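Local coordinates for protein arginine N-methyltransferase SFM1 (Saccharomyces cerevisiae, PDB 5C74) that transfers a single methyl group from S-adenosyl-L-methionine to an arginine of ribosomal protein S3, as a SPOUT-family protein arginine methyltransferase, at residues A[24-29]-A[142-147]. Sequence-based numbering, arbitrary orientation.
Sequences LREVGA and TAIRTT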
loop_
_atom_site.group_PDB
_atom_site.type_symbol
_atom_site.label_atom_id
_atom_site.label_comp_id
_atom_site.label_asym_id
_atom_site.label_seq_id
_atom_site.Cartn_x
_atom_site.Cartn_y
_atom_site.Cartn_z
ATOM N N LEU A 24 7.519 12.107 8.881
ATOM C CA LEU A 24 8.714 11.853 9.677
ATOM C C LEU A 24 9.750 12.958 9.522
ATOM O O LEU A 24 10.384 13.358 10.494
ATOM C CB LEU A 24 9.326 10.492 9.307
ATOM C CG LEU A 24 8.507 9.276 9.745
ATOM C CD1 LEU A 24 8.915 8.012 8.962
ATOM C CD2 LEU A 24 8.684 9.039 11.248
ATOM N N ARG A 25 9.926 13.461 8.304
ATOM C CA ARG A 25 10.895 14.526 8.087
ATOM C C ARG A 25 10.426 15.802 8.780
ATOM O O ARG A 25 11.245 16.582 9.267
ATOM C CB ARG A 25 11.123 14.780 6.587
ATOM C CG ARG A 25 12.056 13.737 5.938
ATOM C CD ARG A 25 12.387 14.067 4.487
ATOM N NE ARG A 25 11.186 14.099 3.670
ATOM C CZ ARG A 25 10.805 13.128 2.844
ATOM N NH1 ARG A 25 11.545 12.040 2.691
ATOM N NH2 ARG A 25 9.682 13.261 2.160
ATOM N N GLU A 26 9.112 16.007 8.826
ATOM C CA GLU A 26 8.576 17.213 9.442
ATOM C C GLU A 26 8.582 17.166 10.972
ATOM O O GLU A 26 9.118 18.071 11.617
ATOM C CB GLU A 26 7.150 17.496 8.966
ATOM C CG GLU A 26 6.645 18.845 9.487
ATOM C CD GLU A 26 5.174 19.111 9.180
ATOM O OE1 GLU A 26 4.550 18.340 8.429
ATOM O OE2 GLU A 26 4.637 20.100 9.704
ATOM N N VAL A 27 7.999 16.130 11.564
ATOM C CA VAL A 27 7.807 16.149 13.025
ATOM C C VAL A 27 8.826 15.306 13.777
ATOM O O VAL A 27 9.001 15.461 14.996
ATOM C CB VAL A 27 6.386 15.697 13.413
ATOM C CG1 VAL A 27 5.323 16.582 12.703
ATOM C CG2 VAL A 27 6.160 14.231 13.082
ATOM N N GLY A 28 9.507 14.418 13.061
ATOM C CA GLY A 28 10.531 13.593 13.685
ATOM C C GLY A 28 10.042 12.210 14.085
ATOM O O GLY A 28 8.873 12.023 14.424
ATOM N N ALA A 29 10.953 11.242 14.071
ATOM C CA ALA A 29 10.594 9.843 14.308
ATOM C C ALA A 29 10.122 9.581 15.730
ATOM O O ALA A 29 9.456 8.579 15.981
ATOM C CB ALA A 29 11.767 8.935 13.992
ATOM N N THR A 142 -0.834 16.572 5.239
ATOM C CA THR A 142 -1.373 17.939 5.284
ATOM C C THR A 142 -2.048 18.211 6.643
ATOM O O THR A 142 -1.887 19.295 7.234
ATOM C CB THR A 142 -2.394 18.193 4.160
ATOM O OG1 THR A 142 -1.731 18.154 2.889
ATOM C CG2 THR A 142 -3.021 19.575 4.340
ATOM N N ALA A 143 -2.792 17.221 7.135
ATOM C CA ALA A 143 -3.489 17.354 8.412
ATOM C C ALA A 143 -2.482 17.561 9.534
ATOM O O ALA A 143 -2.708 18.370 10.438
ATOM C CB ALA A 143 -4.355 16.132 8.703
ATOM N N ILE A 144 -1.378 16.826 9.470
ATOM C CA ILE A 144 -0.336 16.958 10.474
ATOM C C ILE A 144 0.352 18.313 10.339
ATOM O O ILE A 144 0.600 18.972 11.345
ATOM C CB ILE A 144 0.671 15.798 10.388
ATOM C CG1 ILE A 144 -0.042 14.522 10.858
ATOM C CG2 ILE A 144 1.930 16.098 11.248
ATOM C CD1 ILE A 144 0.810 13.281 10.890
ATOM N N ARG A 145 0.616 18.766 9.112
ATOM C CA ARG A 145 1.203 20.102 8.960
ATOM C C ARG A 145 0.264 21.156 9.544
ATOM O O ARG A 145 0.693 22.088 10.227
ATOM C CB ARG A 145 1.495 20.432 7.490
ATOM C CG ARG A 145 2.001 21.848 7.280
ATOM C CD ARG A 145 2.520 22.039 5.862
ATOM N NE ARG A 145 3.742 21.283 5.678
ATOM C CZ ARG A 145 4.940 21.751 6.005
ATOM N NH1 ARG A 145 5.062 22.982 6.498
ATOM N NH2 ARG A 145 6.010 21.002 5.823
ATOM N N THR A 146 -1.019 21.004 9.260
ATOM C CA THR A 146 -2.013 21.946 9.734
ATOM C C THR A 146 -2.054 21.956 11.249
ATOM O O THR A 146 -2.113 23.017 11.867
ATOM C CB THR A 146 -3.408 21.618 9.180
ATOM O OG1 THR A 146 -3.392 21.744 7.745
ATOM C CG2 THR A 146 -4.447 22.574 9.769
ATOM N N THR A 147 -1.999 20.775 11.846
ATOM C CA THR A 147 -2.036 20.687 13.300
ATOM C C THR A 147 -0.813 21.369 13.927
ATOM O O THR A 147 -0.918 22.038 14.969
ATOM C CB THR A 147 -2.136 19.219 13.744
ATOM O OG1 THR A 147 -3.389 18.687 13.291
ATOM C CG2 THR A 147 -2.067 19.138 15.283
#
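Glu26 lays its carboxylate over one face of the Arg145 guanidinium, joining the last turn of helix 14-27 to helix 140-151. The two flat groups are stacked, their planes 16° apart, and OE2 of Glu26 sits 4.1 Å above the middle of the Arg145 guanidinium plane. OE1 of Glu26 stands 4.0 Å from NH2 of Arg145, far to one side of that plane, so the two meet by charge and not by a directed hydrogen bond. The acid reaches across on an extended chain, CG anti to the backbone N (chi1 -174°), and brings OE2 of Glu26 to 3.5 Å from CA of Arg145. Arg145 bends at chi3 (-69°), folding its guanidinium back over this carboxylate. Beside the charged pair, CG1 of Val27 meets CG2 of Ile144 at 3.7 Å, the two side chains crossing at about a right angle. Both also touch Tyr3 of strand 2-6, so the apolar part of the contact rests on the parallel sheet of this SPOUT-family fold. An alanine in place of Glu26 would remove the stacked carboxylate, probably leaving the Arg145 guanidinium without this counter-charge and freer to turn. Opposite charges stacked this way are consistent with a weakly directional, probably electrostatic attraction between the helices, next to a small apolar contact.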